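Local coordinates for protein response regulator FixJ (Bradyrhizobium japonicum, PDB 5XSO) that acts as the response regulator of an oxygen-sensing two-component system and, when activated by FixL, induces expression of nifA and fixK, at residues T12-I17 / D35-G40; I17-D22 / V41-D46; N31-S36 / R121-I126; F59-S64 / P88-T93. All coordinates share one frame; numbering follows the deposited sequence.

All four contacts belong to the receiver domain, built on a five-stranded parallel sheet. Contacts 2 and 4 are strand pairs, 16-20 with 40-44 at one border of the sheet and 61-65 with 89-93 further inside; both rest on regular backbone ladders, but contact 4 is buried whereas contact 2 has exposed aspartates at its end. Contact 1 starts the pairing that contact 2 continues, sharing Ile17, and lies partly at the surface, where a lysine meets the turn after helix 24-36. Contact 3 joins that helix to helix 119-138 through methyl groups alone, and its Ile126 packs on Ile17 and Phe39 of contact 1 and on Leu90 of contact 4.

Contact 1: T12-I17 / D35-G40; sequences TTKGHI and DSAGFG
In the beta-alpha-beta unit that opens the receiver domain, Lys14 meets the Schellman motif after helix 24-36, where Gly38 takes positive phi. Its backbone N gives Gly38 O a nearly straight bond of 3.0 Å, 176° at the hydrogen, with the donor above the carbonyl plane. Its CB and CG pass Gly38 O, and the chain bends at chi3 (37°), turning CE toward the Phe39 ring; NZ beyond it donates to Ala37 O at 3.0 Å, in the carbonyl plane. NZ also has a long, weak ion pair with Glu127. A CB on Gly38 would be tight against Lys14 CD. Lys14 CB sits over one face of the Phe39 ring, 4.3 Å from its centroid, a CH-pi contact, and Ile17 CG1 lies 3.8 Å from Phe39 CB. Parallel pairing begins here: Gly40 N donates to Gly15 O at 2.9 Å, and Ile17 N to Gly40 O at 2.7 Å. The His16 ring lays a face on Gly40 C, and a CB on Gly40 would clash with His16 ND1; NE2 bonds to Thr42 OG1. A cationic NZ at the C-terminal end of the helix would be expected to offset the partial negative charge gathered there.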
loop_
_atom_site.group_PDB
_atom_site.type_symbol
_atom_site.label_atom_id
_atom_site.label_comp_id
_atom_site.label_asym_id
_atom_site.label_seq_id
_atom_site.Cartn_x
_atom_site.Cartn_y
_atom_site.Cartn_z
ATOM N N THR A 12 12.869 -0.902 20.853
ATOM C CA THR A 12 12.181 -2.149 20.497
ATOM C C THR A 12 10.726 -2.232 20.992
ATOM O O THR A 12 10.466 -2.153 22.198
ATOM C CB THR A 12 12.940 -3.367 21.047
ATOM O OG1 THR A 12 14.204 -3.471 20.379
ATOM C CG2 THR A 12 12.152 -4.642 20.800
ATOM N N THR A 13 9.777 -2.391 20.062
ATOM C CA THR A 13 8.347 -2.424 20.386
ATOM C C THR A 13 7.662 -3.482 19.541
ATOM O O THR A 13 8.235 -4.007 18.581
ATOM C CB THR A 13 7.642 -1.085 20.126
ATOM O OG1 THR A 13 7.569 -0.873 18.700
ATOM C CG2 THR A 13 8.369 0.054 20.750
ATOM N N LYS A 14 6.402 -3.771 19.884
ATOM C CA LYS A 14 5.610 -4.747 19.144
ATOM C C LYS A 14 5.062 -4.177 17.841
ATOM O O LYS A 14 4.313 -4.862 17.135
ATOM C CB LYS A 14 4.455 -5.258 20.013
ATOM C CG LYS A 14 4.937 -6.103 21.196
ATOM C CD LYS A 14 3.812 -6.678 22.057
ATOM C CE LYS A 14 2.615 -7.098 21.249
ATOM N NZ LYS A 14 1.366 -6.991 22.067
ATOM N N GLY A 15 5.401 -2.944 17.517
ATOM C CA GLY A 15 4.836 -2.266 16.361
ATOM C C GLY A 15 4.553 -0.827 16.747
ATOM O O GLY A 15 4.365 -0.490 17.922
ATOM N N HIS A 16 4.547 0.048 15.748
ATOM C CA HIS A 16 4.253 1.459 15.957
ATOM C C HIS A 16 2.833 1.772 15.501
ATOM O O HIS A 16 2.380 1.264 14.474
ATOM C CB HIS A 16 5.218 2.383 15.221
ATOM C CG HIS A 16 5.294 3.733 15.851
ATOM N ND1 HIS A 16 6.035 3.974 16.990
ATOM C CD2 HIS A 16 4.639 4.886 15.572
ATOM C CE1 HIS A 16 5.873 5.237 17.357
ATOM N NE2 HIS A 16 5.030 5.810 16.514
ATOM N N ILE A 17 2.127 2.600 16.273
ATOM C CA ILE A 17 0.720 2.931 15.997
ATOM C C ILE A 17 0.610 4.426 15.753
ATOM O O ILE A 17 1.133 5.226 16.538
ATOM C CB ILE A 17 -0.217 2.525 17.155
ATOM C CG1 ILE A 17 0.069 1.100 17.686
ATOM C CG2 ILE A 17 -1.743 2.684 16.723
ATOM C CD1 ILE A 17 -0.019 0.052 16.578
ATOM N N ASP A 35 0.431 1.487 25.059
ATOM C CA ASP A 35 1.707 1.354 25.757
ATOM C C ASP A 35 1.710 0.111 26.634
ATOM O O ASP A 35 2.710 -0.619 26.685
ATOM C CB ASP A 35 1.987 2.580 26.612
ATOM C CG ASP A 35 3.367 2.478 27.279
ATOM O OD1 ASP A 35 4.372 2.418 26.561
ATOM O OD2 ASP A 35 3.389 2.341 28.502
ATOM N N SER A 36 0.594 -0.139 27.346
ATOM C CA SER A 36 0.519 -1.331 28.191
ATOM C C SER A 36 0.672 -2.606 27.386
ATOM O O SER A 36 1.174 -3.608 27.909
ATOM C CB SER A 36 -0.774 -1.400 29.008
ATOM O OG SER A 36 -1.021 -0.177 29.694
ATOM N N ALA A 37 0.241 -2.591 26.139
ATOM C CA ALA A 37 0.414 -3.753 25.298
ATOM C C ALA A 37 1.797 -3.817 24.653
ATOM O O ALA A 37 2.090 -4.793 23.954
ATOM C CB ALA A 37 -0.697 -3.774 24.236
ATOM N N GLY A 38 2.633 -2.804 24.811
ATOM C CA GLY A 38 3.982 -2.865 24.282
ATOM C C GLY A 38 4.189 -2.230 22.920
ATOM O O GLY A 38 5.270 -2.400 22.339
ATOM N N PHE A 39 3.226 -1.466 22.412
ATOM C CA PHE A 39 3.389 -0.763 21.140
ATOM C C PHE A 39 4.016 0.616 21.327
ATOM O O PHE A 39 3.777 1.268 22.336
ATOM C CB PHE A 39 2.005 -0.574 20.495
ATOM C CG PHE A 39 1.387 -1.853 20.087
ATOM C CD1 PHE A 39 0.413 -2.437 20.871
ATOM C CD2 PHE A 39 1.799 -2.497 18.905
ATOM C CE1 PHE A 39 -0.157 -3.614 20.529
ATOM C CE2 PHE A 39 1.212 -3.684 18.529
ATOM C CZ PHE A 39 0.231 -4.253 19.319
ATOM N N GLY A 40 4.704 1.108 20.307
ATOM C CA GLY A 40 5.012 2.532 20.223
ATOM C C GLY A 40 3.864 3.328 19.592
ATOM O O GLY A 40 3.101 2.802 18.774
#

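Contact 2: I17-D22 / V41-D46; sequences IYVIDD and VTLFDD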
loop_
_atom_site.group_PDB
_atom_site.type_symbol
_atom_site.label_atom_id
_atom_site.label_comp_id
_atom_site.label_asym_id
_atom_site.label_seq_id
_atom_site.Cartn_x
_atom_site.Cartn_y
_atom_site.Cartn_z
ATOM N N ILE A 17 2.127 2.600 16.273
ATOM C CA ILE A 17 0.720 2.931 15.997
ATOM C C ILE A 17 0.610 4.426 15.753
ATOM O O ILE A 17 1.133 5.226 16.538
ATOM C CB ILE A 17 -0.217 2.525 17.155
ATOM C CG1 ILE A 17 0.069 1.100 17.686
ATOM C CG2 ILE A 17 -1.743 2.684 16.723
ATOM C CD1 ILE A 17 -0.019 0.052 16.578
ATOM N N TYR A 18 -0.087 4.819 14.690
ATOM C CA TYR A 18 -0.340 6.227 14.421
ATOM C C TYR A 18 -1.807 6.467 14.760
ATOM O O TYR A 18 -2.697 6.023 14.020
ATOM C CB TYR A 18 -0.020 6.583 12.969
ATOM C CG TYR A 18 1.447 6.426 12.652
ATOM C CD1 TYR A 18 2.398 7.213 13.305
ATOM C CD2 TYR A 18 1.888 5.449 11.768
ATOM C CE1 TYR A 18 3.752 7.067 13.044
ATOM C CE2 TYR A 18 3.277 5.284 11.485
ATOM C CZ TYR A 18 4.188 6.091 12.142
ATOM O OH TYR A 18 5.545 5.944 11.927
ATOM N N VAL A 19 -2.061 7.172 15.860
ATOM C CA VAL A 19 -3.433 7.444 16.314
ATOM C C VAL A 19 -3.896 8.781 15.749
ATOM O O VAL A 19 -3.216 9.804 15.923
ATOM C CB VAL A 19 -3.506 7.466 17.848
ATOM C CG1 VAL A 19 -4.905 7.914 18.337
ATOM C CG2 VAL A 19 -3.169 6.063 18.424
ATOM N N ILE A 20 -5.084 8.793 15.142
ATOM C CA ILE A 20 -5.650 10.011 14.568
ATOM C C ILE A 20 -7.020 10.196 15.183
ATOM O O ILE A 20 -7.949 9.423 14.889
ATOM C CB ILE A 20 -5.754 9.960 13.040
ATOM C CG1 ILE A 20 -4.387 9.657 12.412
ATOM C CG2 ILE A 20 -6.326 11.278 12.558
ATOM C CD1 ILE A 20 -4.469 9.424 10.874
ATOM N N ASP A 21 -7.152 11.168 16.092
ATOM C CA ASP A 21 -8.446 11.341 16.746
ATOM C C ASP A 21 -8.522 12.763 17.261
ATOM O O ASP A 21 -7.586 13.229 17.896
ATOM C CB ASP A 21 -8.656 10.355 17.904
ATOM C CG ASP A 21 -10.121 10.177 18.250
ATOM O OD1 ASP A 21 -10.867 11.190 18.365
ATOM O OD2 ASP A 21 -10.548 9.011 18.362
ATOM N N ASP A 22 -9.599 13.469 16.926
ATOM C CA ASP A 22 -9.625 14.823 17.475
ATOM C C ASP A 22 -10.128 14.855 18.920
ATOM O O ASP A 22 -10.119 15.923 19.530
ATOM C CB ASP A 22 -10.464 15.749 16.577
ATOM C CG ASP A 22 -11.917 15.392 16.568
ATOM O OD1 ASP A 22 -12.247 14.172 16.510
ATOM O OD2 ASP A 22 -12.731 16.343 16.600
ATOM N N VAL A 41 3.744 4.607 19.963
ATOM C CA VAL A 41 2.581 5.432 19.586
ATOM C C VAL A 41 3.011 6.845 19.187
ATOM O O VAL A 41 3.868 7.463 19.834
ATOM C CB VAL A 41 1.542 5.514 20.722
ATOM C CG1 VAL A 41 0.249 6.162 20.218
ATOM C CG2 VAL A 41 1.192 4.110 21.284
ATOM N N THR A 42 2.425 7.357 18.102
ATOM C CA THR A 42 2.519 8.767 17.713
ATOM C C THR A 42 1.098 9.255 17.475
ATOM O O THR A 42 0.307 8.545 16.857
ATOM C CB THR A 42 3.348 8.964 16.437
ATOM O OG1 THR A 42 4.674 8.460 16.635
ATOM C CG2 THR A 42 3.450 10.466 16.073
ATOM N N LEU A 43 0.743 10.435 17.979
ATOM C CA LEU A 43 -0.670 10.824 17.967
ATOM C C LEU A 43 -0.853 12.085 17.145
ATOM O O LEU A 43 0.023 12.956 17.134
ATOM C CB LEU A 43 -1.187 11.059 19.395
ATOM C CG LEU A 43 -1.107 9.727 20.157
ATOM C CD1 LEU A 43 0.163 9.686 20.987
ATOM C CD2 LEU A 43 -2.366 9.377 20.999
ATOM N N PHE A 44 -2.000 12.192 16.486
ATOM C CA PHE A 44 -2.331 13.387 15.723
ATOM C C PHE A 44 -3.741 13.834 16.092
ATOM O O PHE A 44 -4.656 12.999 16.198
ATOM C CB PHE A 44 -2.226 13.099 14.216
ATOM C CG PHE A 44 -0.876 12.623 13.792
ATOM C CD1 PHE A 44 0.075 13.530 13.363
ATOM C CD2 PHE A 44 -0.554 11.270 13.843
ATOM C CE1 PHE A 44 1.335 13.099 12.957
ATOM C CE2 PHE A 44 0.687 10.832 13.444
ATOM C CZ PHE A 44 1.638 11.741 13.001
ATOM N N ASP A 45 -3.923 15.131 16.320
ATOM C CA ASP A 45 -5.270 15.614 16.583
ATOM C C ASP A 45 -5.852 16.311 15.365
ATOM O O ASP A 45 -7.022 16.708 15.378
ATOM C CB ASP A 45 -5.262 16.541 17.806
ATOM C CG ASP A 45 -4.288 17.703 17.662
ATOM O OD1 ASP A 45 -4.143 18.240 16.545
ATOM O OD2 ASP A 45 -3.677 18.096 18.677
ATOM N N ASP A 46 -5.047 16.461 14.316
ATOM C CA ASP A 46 -5.365 17.276 13.154
ATOM C C ASP A 46 -5.137 16.440 11.909
ATOM O O ASP A 46 -4.065 15.845 11.743
ATOM C CB ASP A 46 -4.498 18.536 13.108
ATOM C CG ASP A 46 -4.802 19.408 11.892
ATOM O OD1 ASP A 46 -5.909 19.271 11.319
ATOM O OD2 ASP A 46 -3.918 20.194 11.490
#
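Phe44 and Val19 bury more surface here than any other residue of the two strands, and they also share a backbone bond, Phe44 N to Val19 O at 2.7 Å. Phe44 CG stands beside that same backbone N, anti to the carbonyl carbon (chi1 -58°), on the side facing the partner strand, and the rim of the ring comes near Val19 O and Tyr18 CD1, the latter 4.0 Å from Phe44 CE2. Val19 works on the face it shares with Val41 and Leu43: its CB is 3.9 Å from Leu43 CD2, the two side chains lying alongside, and its CG2 is 3.9 Å from Val41 CG1. Tyr18 runs beside Thr42, whose CB meets the ring edge 3.7 Å from CD1. An alanine in place of Tyr18 would probably open a gap beside Thr42 and Phe44 and leave Ser58 O without the hydroxyl that bonds to it. Three further bonds complete the ladder, Thr42 N to Ile17 O, Val19 N to Thr42 O and Asp21 N to Phe44 O, the last at 3.1 Å. This parallel pair is typical of the CheY-like receiver fold, in which strand 16-20 ends at acidic residues, here Asp21 and Asp22, that probably bind magnesium together with Asp65 and Arg67.

Contact 3: N31-S36 / R121-I126; sequences NFLLDS and RLTAMI
Helices 24-36 and 119-138, the first and last of the receiver fold, lie on the same face of its parallel sheet and touch through Leu33 and Leu34 on one and Leu122, Thr123 and Ile126 on the other. The axes of the two short segments approach to 10.6 Å, at an angle of 59°, a spacing bridged by side chains alone. The tightest approach is Leu34 CD2 to Ile126 CD1 at 3.6 Å, two methyl ends whose side chains meet at about a right angle. The same CD2 is 4.2 Å from Thr123 CG2 and 4.4 Å from Leu122 CD2, so that this methyl comes near Leu122, Thr123 and Ile126, most closely the last. One residue earlier, Leu33 has its CG between the backbone N and the carbonyl carbon (chi1 79°), the crowded position, uncommon for a leucine in a helix, and from there the side chain meets both Thr123 and Leu122. Its CD1 lies 3.9 Å from Thr123 CG2, the two side chains running antiparallel, and 4.2 Å from Leu122 CD2, where they cross roughly perpendicular. Thr123 divides its branches: CG2 faces the leucines, while OG1 turns back to Asp119 O and Asp120 O, both within weak hydrogen-bonding reach. The interface is therefore purely apolar and small, with 164 Å² buried over both segments. Beneath it, Leu34 packs on Ile17 and Val19 of strand 16-20 and on Val41 of strand 40-44, while Ile126 rests on Ile17, Leu122 reaches Leu113 of strand 111-114, and Phe39 from the loop after helix 24-36 touches both Thr123 and Ile126.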
loop_
_atom_site.group_PDB
_atom_site.type_symbol
_atom_site.label_atom_id
_atom_site.label_comp_id
_atom_site.label_asym_id
_atom_site.label_seq_id
_atom_site.Cartn_x
_atom_site.Cartn_y
_atom_site.Cartn_z
ATOM N N ASN A 31 -3.463 6.117 23.972
ATOM C CA ASN A 31 -2.049 6.272 24.342
ATOM C C ASN A 31 -1.738 5.276 25.459
ATOM O O ASN A 31 -0.775 4.496 25.389
ATOM C CB ASN A 31 -1.799 7.735 24.769
ATOM C CG ASN A 31 -0.345 8.244 24.501
ATOM O OD1 ASN A 31 0.501 7.523 23.989
ATOM N ND2 ASN A 31 -0.065 9.502 24.897
ATOM N N PHE A 32 -2.574 5.276 26.486
ATOM C CA PHE A 32 -2.282 4.453 27.656
ATOM C C PHE A 32 -2.366 2.959 27.329
ATOM O O PHE A 32 -1.429 2.189 27.633
ATOM C CB PHE A 32 -3.214 4.823 28.811
ATOM C CG PHE A 32 -2.743 4.287 30.133
ATOM C CD1 PHE A 32 -3.278 3.093 30.636
ATOM C CD2 PHE A 32 -1.708 4.942 30.838
ATOM C CE1 PHE A 32 -2.800 2.580 31.897
ATOM C CE2 PHE A 32 -1.203 4.421 32.095
ATOM C CZ PHE A 32 -1.773 3.250 32.602
ATOM N N LEU A 33 -3.475 2.518 26.742
ATOM C CA LEU A 33 -3.653 1.083 26.524
ATOM C C LEU A 33 -2.659 0.503 25.511
ATOM O O LEU A 33 -2.342 -0.689 25.571
ATOM C CB LEU A 33 -5.095 0.786 26.057
ATOM C CG LEU A 33 -5.518 1.027 24.605
ATOM C CD1 LEU A 33 -5.198 -0.157 23.638
ATOM C CD2 LEU A 33 -7.086 1.331 24.508
ATOM N N LEU A 34 -2.255 1.272 24.497
ATOM C CA LEU A 34 -1.311 0.714 23.538
ATOM C C LEU A 34 0.066 0.545 24.190
ATOM O O LEU A 34 0.794 -0.419 23.903
ATOM C CB LEU A 34 -1.238 1.641 22.327
ATOM C CG LEU A 34 -2.578 1.681 21.533
ATOM C CD1 LEU A 34 -2.486 2.817 20.482
ATOM C CD2 LEU A 34 -2.812 0.354 20.877
ATOM N N ASP A 35 0.431 1.487 25.059
ATOM C CA ASP A 35 1.707 1.354 25.757
ATOM C C ASP A 35 1.710 0.111 26.634
ATOM O O ASP A 35 2.710 -0.619 26.685
ATOM C CB ASP A 35 1.987 2.580 26.612
ATOM C CG ASP A 35 3.367 2.478 27.279
ATOM O OD1 ASP A 35 4.372 2.418 26.561
ATOM O OD2 ASP A 35 3.389 2.341 28.502
ATOM N N SER A 36 0.594 -0.139 27.346
ATOM C CA SER A 36 0.519 -1.331 28.191
ATOM C C SER A 36 0.672 -2.606 27.386
ATOM O O SER A 36 1.174 -3.608 27.909
ATOM C CB SER A 36 -0.774 -1.400 29.008
ATOM O OG SER A 36 -1.021 -0.177 29.694
ATOM N N ARG A 121 -9.526 -6.164 22.173
ATOM C CA ARG A 121 -10.013 -6.312 20.813
ATOM C C ARG A 121 -9.206 -5.443 19.854
ATOM O O ARG A 121 -8.884 -5.880 18.733
ATOM C CB ARG A 121 -11.500 -5.953 20.745
ATOM C CG ARG A 121 -12.088 -6.059 19.359
ATOM C CD ARG A 121 -12.755 -7.338 19.154
ATOM N NE ARG A 121 -13.773 -7.238 18.106
ATOM C CZ ARG A 121 -13.560 -7.543 16.829
ATOM N NH1 ARG A 121 -12.357 -7.958 16.447
ATOM N NH2 ARG A 121 -14.545 -7.435 15.935
ATOM N N LEU A 122 -8.878 -4.213 20.267
ATOM C CA LEU A 122 -8.034 -3.360 19.428
ATOM C C LEU A 122 -6.648 -3.971 19.271
ATOM O O LEU A 122 -6.120 -4.052 18.160
ATOM C CB LEU A 122 -7.900 -1.961 20.031
ATOM C CG LEU A 122 -7.038 -0.972 19.241
ATOM C CD1 LEU A 122 -7.451 -0.903 17.732
ATOM C CD2 LEU A 122 -7.097 0.399 19.969
ATOM N N THR A 123 -6.026 -4.403 20.379
ATOM C CA THR A 123 -4.626 -4.798 20.236
ATOM C C THR A 123 -4.511 -6.091 19.428
ATOM O O THR A 123 -3.610 -6.219 18.589
ATOM C CB THR A 123 -3.927 -4.907 21.602
ATOM O OG1 THR A 123 -4.687 -5.739 22.466
ATOM C CG2 THR A 123 -3.731 -3.515 22.269
ATOM N N ALA A 124 -5.469 -7.015 19.573
ATOM C CA ALA A 124 -5.493 -8.193 18.705
ATOM C C ALA A 124 -5.694 -7.817 17.242
ATOM O O ALA A 124 -5.143 -8.460 16.337
ATOM C CB ALA A 124 -6.609 -9.150 19.128
ATOM N N MET A 125 -6.544 -6.829 16.975
ATOM C CA MET A 125 -6.757 -6.429 15.594
ATOM C C MET A 125 -5.505 -5.795 15.025
ATOM O O MET A 125 -5.190 -5.983 13.842
ATOM C CB MET A 125 -7.949 -5.470 15.521
ATOM C CG MET A 125 -8.346 -4.992 14.126
ATOM S SD MET A 125 -9.829 -3.925 14.296
ATOM C CE MET A 125 -11.069 -5.134 14.697
ATOM N N ILE A 126 -4.805 -5.002 15.839
ATOM C CA ILE A 126 -3.576 -4.380 15.379
ATOM C C ILE A 126 -2.547 -5.449 15.069
ATOM O O ILE A 126 -1.836 -5.369 14.064
ATOM C CB ILE A 126 -3.039 -3.396 16.443
ATOM C CG1 ILE A 126 -3.929 -2.143 16.506
ATOM C CG2 ILE A 126 -1.525 -3.042 16.155
ATOM C CD1 ILE A 126 -3.642 -1.264 17.823
#

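Contact 4: F59-S64 / P88-T93; sequences FGCVVS and PILIMT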
loop_
_atom_site.group_PDB
_atom_site.type_symbol
_atom_site.label_atom_id
_atom_site.label_comp_id
_atom_site.label_asym_id
_atom_site.label_seq_id
_atom_site.Cartn_x
_atom_site.Cartn_y
_atom_site.Cartn_z
ATOM N N PHE A 59 7.155 2.509 9.131
ATOM C CA PHE A 59 6.013 1.607 9.038
ATOM C C PHE A 59 5.279 1.477 10.370
ATOM O O PHE A 59 5.895 1.366 11.431
ATOM C CB PHE A 59 6.456 0.223 8.582
ATOM C CG PHE A 59 5.339 -0.763 8.525
ATOM C CD1 PHE A 59 4.405 -0.716 7.514
ATOM C CD2 PHE A 59 5.203 -1.732 9.516
ATOM C CE1 PHE A 59 3.349 -1.649 7.466
ATOM C CE2 PHE A 59 4.187 -2.642 9.495
ATOM C CZ PHE A 59 3.228 -2.622 8.462
ATOM N N GLY A 60 3.957 1.510 10.308
ATOM C CA GLY A 60 3.157 1.247 11.489
ATOM C C GLY A 60 1.699 1.151 11.103
ATOM O O GLY A 60 1.327 1.255 9.932
ATOM N N CYS A 61 0.869 0.947 12.102
ATOM C CA CYS A 61 -0.559 0.756 11.889
ATOM C C CYS A 61 -1.276 2.063 12.223
ATOM O O CYS A 61 -1.025 2.657 13.281
ATOM C CB CYS A 61 -1.095 -0.383 12.764
ATOM S SG CYS A 61 -2.854 -0.764 12.550
ATOM N N VAL A 62 -2.177 2.491 11.351
ATOM C CA VAL A 62 -2.981 3.687 11.606
ATOM C C VAL A 62 -4.286 3.284 12.288
ATOM O O VAL A 62 -4.966 2.337 11.855
ATOM C CB VAL A 62 -3.244 4.456 10.298
ATOM C CG1 VAL A 62 -4.130 5.671 10.567
ATOM C CG2 VAL A 62 -1.934 4.838 9.615
ATOM N N VAL A 63 -4.642 3.991 13.367
ATOM C CA VAL A 63 -5.923 3.801 14.044
ATOM C C VAL A 63 -6.612 5.164 14.068
ATOM O O VAL A 63 -6.132 6.082 14.747
ATOM C CB VAL A 63 -5.741 3.241 15.463
ATOM C CG1 VAL A 63 -7.084 3.164 16.180
ATOM C CG2 VAL A 63 -5.060 1.848 15.424
ATOM N N SER A 64 -7.692 5.335 13.272
ATOM C CA SER A 64 -8.235 6.664 13.036
ATOM C C SER A 64 -9.736 6.685 13.285
ATOM O O SER A 64 -10.451 5.716 12.973
ATOM C CB SER A 64 -7.956 7.116 11.597
ATOM O OG SER A 64 -8.567 8.366 11.269
ATOM N N PRO A 88 -1.270 -0.438 7.264
ATOM C CA PRO A 88 -2.665 -0.851 7.451
ATOM C C PRO A 88 -3.431 0.208 8.242
ATOM O O PRO A 88 -2.873 0.894 9.121
ATOM C CB PRO A 88 -2.549 -2.163 8.249
ATOM C CG PRO A 88 -1.254 -2.028 9.026
ATOM C CD PRO A 88 -0.333 -1.176 8.140
ATOM N N ILE A 89 -4.725 0.330 7.950
ATOM C CA ILE A 89 -5.564 1.311 8.631
ATOM C C ILE A 89 -6.766 0.631 9.303
ATOM O O ILE A 89 -7.528 -0.100 8.649
ATOM C CB ILE A 89 -6.052 2.405 7.662
ATOM C CG1 ILE A 89 -4.851 3.094 6.994
ATOM C CG2 ILE A 89 -6.924 3.408 8.460
ATOM C CD1 ILE A 89 -5.210 3.814 5.675
ATOM N N LEU A 90 -6.955 0.907 10.598
ATOM C CA LEU A 90 -8.158 0.514 11.326
ATOM C C LEU A 90 -8.999 1.760 11.629
ATOM O O LEU A 90 -8.452 2.819 11.983
ATOM C CB LEU A 90 -7.795 -0.167 12.667
ATOM C CG LEU A 90 -6.770 -1.293 12.549
ATOM C CD1 LEU A 90 -6.478 -1.852 13.954
ATOM C CD2 LEU A 90 -7.369 -2.417 11.617
ATOM N N ILE A 91 -10.317 1.630 11.510
ATOM C CA ILE A 91 -11.252 2.741 11.648
ATOM C C ILE A 91 -12.072 2.536 12.909
ATOM O O ILE A 91 -12.687 1.471 13.078
ATOM C CB ILE A 91 -12.181 2.834 10.419
ATOM C CG1 ILE A 91 -11.361 3.052 9.132
ATOM C CG2 ILE A 91 -13.252 3.887 10.650
ATOM C CD1 ILE A 91 -10.626 4.351 9.117
ATOM N N MET A 92 -12.074 3.545 13.806
ATOM C CA MET A 92 -12.910 3.581 15.000
ATOM C C MET A 92 -14.178 4.372 14.687
ATOM O O MET A 92 -14.111 5.410 14.037
ATOM C CB MET A 92 -12.192 4.239 16.196
ATOM C CG MET A 92 -10.869 3.610 16.475
ATOM S SD MET A 92 -10.173 4.480 17.913
ATOM C CE MET A 92 -9.554 5.919 17.060
ATOM N N THR A 93 -15.329 3.886 15.143
ATOM C CA THR A 93 -16.576 4.519 14.701
ATOM C C THR A 93 -17.668 4.315 15.744
ATOM O O THR A 93 -17.746 3.257 16.394
ATOM C CB THR A 93 -17.056 3.957 13.325
ATOM O OG1 THR A 93 -18.286 4.609 12.940
ATOM C CG2 THR A 93 -17.322 2.426 13.381
#
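Met92 lies across Val63 at about a right angle. Its SD is 3.8 Å from Val63 CG1, and a bend at chi3 (-80°) folds CE back to 3.8 Å from the same methyl, Val63 CG1. An alanine at Met92 would probably leave Val63 CG1 without this cover and open a gap beside Asp21, which CE also touches. Cys61 holds SG anti to its backbone N (chi1 -178°), 4.0 Å from Leu90 CG and 4.1 Å from Pro88 CG. On the face opposite Val63 and Leu90, Val62 and Ile89 point the same way side by side, CB to CG1 3.9 Å. These are adjacent parallel strands, joined by the beta-alpha-beta crossover through helix 73-82 in the receiver fold. Four backbone bonds tie them: Val62 N to Pro88 O, Leu90 N to Val62 O, Ser64 N to Leu90 O and Met92 N to Ser64 O. Before the strands begin, the Phe59 side chain crosses Pro88 roughly perpendicular, with CE1 3.8 Å from Pro88 CD. That same CD lies 3.4 Å from Gly60 O, and of helix 119-138, Ala137 touches Phe59 and Ala133 touches Pro88.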